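Local coordinates for flagellar motor switch protein FliG (Aquifex aeolicus, PDB 3HJL), which probably forms part of the rotor-mounted switch complex (C ring) of the bacterial flagellum, where it contacts motor components that set the direction of rotation, at residues E24-S27 with M28-K32; E83-K86 with K87-P91. All coordinates share one frame; numbering follows the deposited sequence.

Interaction 1: E24-S27 with M28-K32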
ATOM      1  N   GLU A  24     -31.592 -14.647 -33.910  1.00 63.50           N
ATOM      2  CA  GLU A  24     -32.809 -15.462 -34.027  1.00 68.10           C
ATOM      3  C   GLU A  24     -33.398 -15.503 -35.441  1.00 64.87           C
ATOM      4  O   GLU A  24     -34.040 -16.486 -35.795  1.00 65.69           O
ATOM      5  CB  GLU A  24     -33.873 -15.030 -33.014  1.00 73.23           C
ATOM      6  CG  GLU A  24     -33.442 -15.198 -31.551  1.00 76.29           C
ATOM      7  CD  GLU A  24     -34.623 -15.369 -30.607  1.00 78.70           C
ATOM      8  OE1 GLU A  24     -35.012 -14.381 -29.939  1.00 76.84           O
ATOM      9  OE2 GLU A  24     -35.184 -16.486 -30.565  1.00 80.79           O
ATOM     10  N   GLU A  25     -33.152 -14.464 -36.247  1.00 67.22           N
ATOM     11  CA  GLU A  25     -33.589 -14.443 -37.661  1.00 68.50           C
ATOM     12  C   GLU A  25     -32.929 -15.590 -38.437  1.00 69.70           C
ATOM     13  O   GLU A  25     -33.570 -16.257 -39.255  1.00 69.40           O
ATOM     14  CB  GLU A  25     -33.224 -13.122 -38.363  1.00 67.82           C
ATOM     15  CG  GLU A  25     -33.715 -11.836 -37.697  1.00 69.26           C
ATOM     16  CD  GLU A  25     -32.641 -11.150 -36.864  1.00 69.55           C
ATOM     17  OE1 GLU A  25     -32.007 -11.831 -36.030  1.00 60.66           O
ATOM     18  OE2 GLU A  25     -32.441  -9.929 -37.039  1.00 74.09           O
ATOM     19  N   VAL A  26     -31.642 -15.800 -38.163  1.00 71.09           N
ATOM     20  CA  VAL A  26     -30.857 -16.858 -38.793  1.00 67.07           C
ATOM     21  C   VAL A  26     -31.208 -18.242 -38.224  1.00 66.29           C
ATOM     22  O   VAL A  26     -31.531 -19.161 -38.978  1.00 72.22           O
ATOM     23  CB  VAL A  26     -29.336 -16.583 -38.623  1.00 64.24           C
ATOM     24  CG1 VAL A  26     -28.509 -17.748 -39.145  1.00 65.43           C
ATOM     25  CG2 VAL A  26     -28.948 -15.279 -39.333  1.00 59.18           C
ATOM     26  N   SER A  27     -31.194 -18.369 -36.899  1.00 65.57           N
ATOM     27  CA  SER A  27     -31.405 -19.664 -36.240  1.00 60.87           C
ATOM     28  C   SER A  27     -32.858 -20.175 -36.167  1.00 58.71           C
ATOM     29  O   SER A  27     -33.063 -21.365 -35.905  1.00 58.01           O
ATOM     30  CB  SER A  27     -30.786 -19.653 -34.841  1.00 59.78           C
ATOM     31  OG  SER A  27     -31.422 -18.703 -34.013  1.00 61.45           O
ATOM     32  N   MET A  28     -33.860 -19.308 -36.358  1.00 62.78           N
ATOM     33  CA  MET A  28     -35.262 -19.778 -36.391  1.00 68.24           C
ATOM     34  C   MET A  28     -35.476 -20.717 -37.581  1.00 66.13           C
ATOM     35  O   MET A  28     -36.173 -21.726 -37.461  1.00 69.86           O
ATOM     36  CB  MET A  28     -36.287 -18.616 -36.423  1.00 71.91           C
ATOM     37  CG  MET A  28     -36.311 -17.754 -37.702  1.00 75.97           C
ATOM     38  SD  MET A  28     -37.579 -16.450 -37.686  1.00 84.35           S
ATOM     39  CE  MET A  28     -36.986 -15.374 -36.375  1.00 84.91           C
ATOM     40  N   ASN A  29     -34.851 -20.381 -38.713  1.00 60.54           N
ATOM     41  CA  ASN A  29     -34.907 -21.207 -39.923  1.00 57.24           C
ATOM     42  C   ASN A  29     -34.173 -22.538 -39.748  1.00 57.03           C
ATOM     43  O   ASN A  29     -34.616 -23.564 -40.264  1.00 55.42           O
ATOM     44  CB  ASN A  29     -34.316 -20.449 -41.114  1.00 56.17           C
ATOM     45  CG  ASN A  29     -35.148 -19.240 -41.509  1.00 57.31           C
ATOM     46  OD1 ASN A  29     -36.314 -19.368 -41.894  1.00 49.69           O
ATOM     47  ND2 ASN A  29     -34.545 -18.059 -41.432  1.00 54.80           N
ATOM     48  N   ILE A  30     -33.052 -22.505 -39.024  1.00 54.81           N
ATOM     49  CA  ILE A  30     -32.280 -23.709 -38.725  1.00 53.86           C
ATOM     50  C   ILE A  30     -33.139 -24.700 -37.938  1.00 56.62           C
ATOM     51  O   ILE A  30     -33.210 -25.874 -38.296  1.00 63.92           O
ATOM     52  CB  ILE A  30     -30.978 -23.380 -37.919  1.00 57.04           C
ATOM     53  CG1 ILE A  30     -29.996 -22.548 -38.766  1.00 58.70           C
ATOM     54  CG2 ILE A  30     -30.287 -24.659 -37.461  1.00 54.57           C
ATOM     55  CD1 ILE A  30     -28.782 -22.053 -37.985  1.00 58.40           C
ATOM     56  N   VAL A  31     -33.815 -24.204 -36.899  1.00 59.56           N
ATOM     57  CA  VAL A  31     -34.684 -25.022 -36.031  1.00 58.18           C
ATOM     58  C   VAL A  31     -35.846 -25.681 -36.798  1.00 63.25           C
ATOM     59  O   VAL A  31     -36.177 -26.849 -36.558  1.00 62.95           O
ATOM     60  CB  VAL A  31     -35.264 -24.169 -34.851  1.00 60.87           C
ATOM     61  CG1 VAL A  31     -36.386 -24.914 -34.135  1.00 61.72           C
ATOM     62  CG2 VAL A  31     -34.155 -23.778 -33.860  1.00 56.12           C
ATOM     63  N   LYS A  32     -36.444 -24.926 -37.720  1.00 62.32           N
ATOM     64  CA  LYS A  32     -37.564 -25.408 -38.541  1.00 60.89           C
ATOM     65  C   LYS A  32     -37.183 -26.569 -39.472  1.00 60.55           C
ATOM     66  O   LYS A  32     -37.967 -27.508 -39.645  1.00 65.77           O
ATOM     67  CB  LYS A  32     -38.150 -24.253 -39.363  1.00 63.60           C
ATOM     68  CG  LYS A  32     -38.900 -23.215 -38.529  1.00 65.15           C
ATOM     69  CD  LYS A  32     -39.025 -21.868 -39.250  1.00 67.00           C
ATOM     70  CE  LYS A  32     -39.835 -21.966 -40.538  1.00 65.89           C
ATOM     71  NZ  LYS A  32     -40.007 -20.638 -41.183  1.00 67.96           N
TER
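M28 N reaches back to E24 O at 2.9 Å, and V31 N to S27 O at 3.1 Å with an N-H...O angle of 163°, two i to i+4 bonds of a continuous alpha helix. This is the short helix 24-33 of the FliG N-terminal domain, entered directly after P23, and the side chains that meet here stand one turn apart along it. M28 folds over the E24 carbonyl. With chi1 at 67°, its CG sits between the backbone N and the carbonyl carbon, and the bend at chi3 (66°) turns the methyl CE back to 3.2 Å from E24 O, the acceptor of M28's own N-H. The apolar face is carried by V26 and I30. CD1 of I30 comes within 4.5 Å of CG1 of V26, a loose apolar touch, while the CB of the same isoleucine rests 3.5 Å from S27 O. Loop residues extend this face, I73 against V26 and L22 against I30. Cut back to alanine, I30 would lose CG1 and CD1, and V26 and L22 would probably be left without their shared neighbour, with a gap beside the S27 backbone. S27 itself is buried; its hydroxyl turns back up the chain to bond with P23 O, which ties the side chain to the residue just ahead of the helix. E25 has a weak, long ion pair with K76. One turn on from S27, the methyl CG2 of V31 lies 3.3 Å from S27 O, the same oxygen that the V31 N-H bonds.

Interaction 2: E83-K86 with K87-P91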
ATOM      1  N   GLU A  83     -20.778 -12.327 -26.816  1.00 55.33           N
ATOM      2  CA  GLU A  83     -21.306 -12.523 -25.458  1.00 58.60           C
ATOM      3  C   GLU A  83     -22.135 -13.798 -25.365  1.00 56.97           C
ATOM      4  O   GLU A  83     -22.056 -14.508 -24.366  1.00 62.33           O
ATOM      5  CB  GLU A  83     -22.154 -11.307 -25.004  1.00 58.22           C
ATOM      6  CG  GLU A  83     -22.583 -11.329 -23.513  1.00 57.09           C
ATOM      7  CD  GLU A  83     -23.564 -10.204 -23.139  1.00 69.11           C
ATOM      8  OE1 GLU A  83     -24.186 -10.292 -22.055  1.00 72.36           O
ATOM      9  OE2 GLU A  83     -23.720  -9.234 -23.919  1.00 74.27           O
ATOM     10  N   ASN A  84     -22.941 -14.075 -26.394  1.00 58.81           N
ATOM     11  CA  ASN A  84     -23.747 -15.308 -26.430  1.00 57.01           C
ATOM     12  C   ASN A  84     -22.887 -16.574 -26.431  1.00 49.14           C
ATOM     13  O   ASN A  84     -23.233 -17.543 -25.761  1.00 58.92           O
ATOM     14  CB  ASN A  84     -24.701 -15.318 -27.632  1.00 54.42           C
ATOM     15  CG  ASN A  84     -25.806 -14.274 -27.521  1.00 49.11           C
ATOM     16  OD1 ASN A  84     -25.931 -13.577 -26.514  1.00 58.81           O
ATOM     17  ND2 ASN A  84     -26.577 -14.128 -28.580  1.00 47.15           N
ATOM     18  N   ILE A  85     -21.774 -16.555 -27.171  1.00 56.39           N
ATOM     19  CA  ILE A  85     -20.796 -17.660 -27.144  1.00 64.12           C
ATOM     20  C   ILE A  85     -20.162 -17.793 -25.746  1.00 68.28           C
ATOM     21  O   ILE A  85     -19.921 -18.908 -25.287  1.00 63.75           O
ATOM     22  CB  ILE A  85     -19.667 -17.494 -28.210  1.00 70.47           C
ATOM     23  CG1 ILE A  85     -20.236 -17.567 -29.628  1.00 64.48           C
ATOM     24  CG2 ILE A  85     -18.597 -18.599 -28.060  1.00 67.90           C
ATOM     25  CD1 ILE A  85     -19.238 -17.231 -30.665  1.00 66.93           C
ATOM     26  N   LYS A  86     -19.932 -16.662 -25.067  1.00 67.12           N
ATOM     27  CA  LYS A  86     -19.408 -16.679 -23.686  1.00 66.27           C
ATOM     28  C   LYS A  86     -20.383 -17.256 -22.649  1.00 61.65           C
ATOM     29  O   LYS A  86     -19.942 -17.701 -21.584  1.00 66.15           O
ATOM     30  CB  LYS A  86     -18.922 -15.289 -23.242  1.00 70.41           C
ATOM     31  CG  LYS A  86     -17.597 -14.880 -23.872  1.00 72.63           C
ATOM     32  CD  LYS A  86     -17.069 -13.584 -23.296  1.00 68.50           C
ATOM     33  CE  LYS A  86     -15.613 -13.369 -23.683  1.00 71.95           C
ATOM     34  NZ  LYS A  86     -15.085 -12.048 -23.221  1.00 73.77           N
ATOM     35  N   LYS A  87     -21.688 -17.249 -22.946  1.00 56.68           N
ATOM     36  CA  LYS A  87     -22.689 -17.888 -22.069  1.00 60.56           C
ATOM     37  C   LYS A  87     -22.749 -19.404 -22.294  1.00 66.79           C
ATOM     38  O   LYS A  87     -22.960 -20.171 -21.354  1.00 78.69           O
ATOM     39  CB  LYS A  87     -24.096 -17.297 -22.279  1.00 63.30           C
ATOM     40  CG  LYS A  87     -24.226 -15.759 -22.211  1.00 63.32           C
ATOM     41  CD  LYS A  87     -23.375 -15.087 -21.118  1.00 70.21           C
ATOM     42  CE  LYS A  87     -23.784 -15.510 -19.702  1.00 73.41           C
ATOM     43  NZ  LYS A  87     -23.052 -14.728 -18.656  1.00 65.63           N
ATOM     44  N   VAL A  88     -22.562 -19.821 -23.542  1.00 63.28           N
ATOM     45  CA  VAL A  88     -22.630 -21.224 -23.923  1.00 64.06           C
ATOM     46  C   VAL A  88     -21.430 -22.010 -23.386  1.00 63.21           C
ATOM     47  O   VAL A  88     -21.601 -23.017 -22.702  1.00 55.14           O
ATOM     48  CB  VAL A  88     -22.674 -21.372 -25.475  1.00 60.71           C
ATOM     49  CG1 VAL A  88     -22.682 -22.842 -25.885  1.00 58.91           C
ATOM     50  CG2 VAL A  88     -23.885 -20.644 -26.047  1.00 54.15           C
ATOM     51  N   ILE A  89     -20.226 -21.527 -23.698  1.00 62.92           N
ATOM     52  CA  ILE A  89     -18.978 -22.199 -23.319  1.00 61.42           C
ATOM     53  C   ILE A  89     -18.709 -21.901 -21.832  1.00 56.91           C
ATOM     54  O   ILE A  89     -18.481 -20.743 -21.482  1.00 57.88           O
ATOM     55  CB  ILE A  89     -17.770 -21.693 -24.176  1.00 58.31           C
ATOM     56  CG1 ILE A  89     -18.067 -21.819 -25.682  1.00 61.36           C
ATOM     57  CG2 ILE A  89     -16.498 -22.473 -23.812  1.00 54.56           C
ATOM     58  CD1 ILE A  89     -16.940 -21.327 -26.588  1.00 65.68           C
ATOM     59  N   PRO A  90     -18.732 -22.940 -20.954  1.00 57.75           N
ATOM     60  CA  PRO A  90     -18.609 -22.677 -19.506  1.00 56.87           C
ATOM     61  C   PRO A  90     -17.219 -22.201 -19.049  1.00 48.54           C
ATOM     62  O   PRO A  90     -16.243 -22.387 -19.775  1.00 51.67           O
ATOM     63  CB  PRO A  90     -18.934 -24.034 -18.879  1.00 55.69           C
ATOM     64  CG  PRO A  90     -18.577 -25.025 -19.916  1.00 55.33           C
ATOM     65  CD  PRO A  90     -18.845 -24.386 -21.235  1.00 54.97           C
ATOM     66  N   PRO A  91     -17.137 -21.578 -17.854  1.00 43.82           N
ATOM     67  CA  PRO A  91     -15.859 -21.102 -17.346  1.00 48.43           C
ATOM     68  C   PRO A  91     -15.059 -22.217 -16.666  1.00 51.19           C
ATOM     69  O   PRO A  91     -15.627 -23.237 -16.279  1.00 50.90           O
ATOM     70  CB  PRO A  91     -16.272 -20.039 -16.331  1.00 44.10           C
ATOM     71  CG  PRO A  91     -17.559 -20.518 -15.801  1.00 43.35           C
ATOM     72  CD  PRO A  91     -18.232 -21.282 -16.906  1.00 39.80           C
TER
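I85 and I89 run alongside each other one turn apart on the same face of the chain, and their branches meet where CG2 of I85 touches CD1 of I89 at 3.5 Å. The two residues are also joined through the backbone: I89 N donates to I85 O over 3.1 Å in an almost straight bond (176°). One residue earlier, V88 N donates to N84 O at 3.3 Å and adds a weak bond to I85 O. K87 N is shared between E83 O and N84 O, both weak, so the ladder of bonds is less regular here than at I89. Two side chains lie against these same carbonyls. V88 brings its CG2 to 3.2 Å from N84 O, and K87, its chain bent at chi2 (-40°) and chi3, lays CG 3.3 Å from E83 O. The charged ends of E83 and K87 stay apart, with OE1 of E83 and NZ of K87 5.7 Å from each other, near enough for a mild attraction at most.

This is the C-terminal end of helix 78-88 in the FliG N-terminal domain. I89 is the first residue to leave helical geometry, and P90 follows with no N-H to carry the ladder further; a second proline, P91, continues the extended exit. Outside this turn, I85 packs between helix 7-21, at V17 and S21, and helix 54-70, at A61 and L64. I57 of the latter helix touches both I89 and K86. The extended K86 side chain ends in a salt bridge with E58, and N84 ND2 makes a weak hydrogen bond to S21 O.

Overall arrangement
Interactions 1 and 2 belong to the same helical N-terminal domain and follow one another in the chain: residues 24-32 span almost all of the short helix 24-33, and residues 83-91 take in the finish of helix 78-88 and the turn after it. Their centres are 19 Å apart and their nearest atoms about 7 Å apart, so they do not touch. What connects them is the end of helix 7-21 and the residue after it: S21 meets I85 and N84 of interaction 2, while the adjoining L22 lies against I30 of interaction 1. Interaction 1 is largely at the surface, 54 Å from the centre of this elongated chain, whereas interaction 2, at 36 Å, is partly buried. Both lie away from the EHPQR motif.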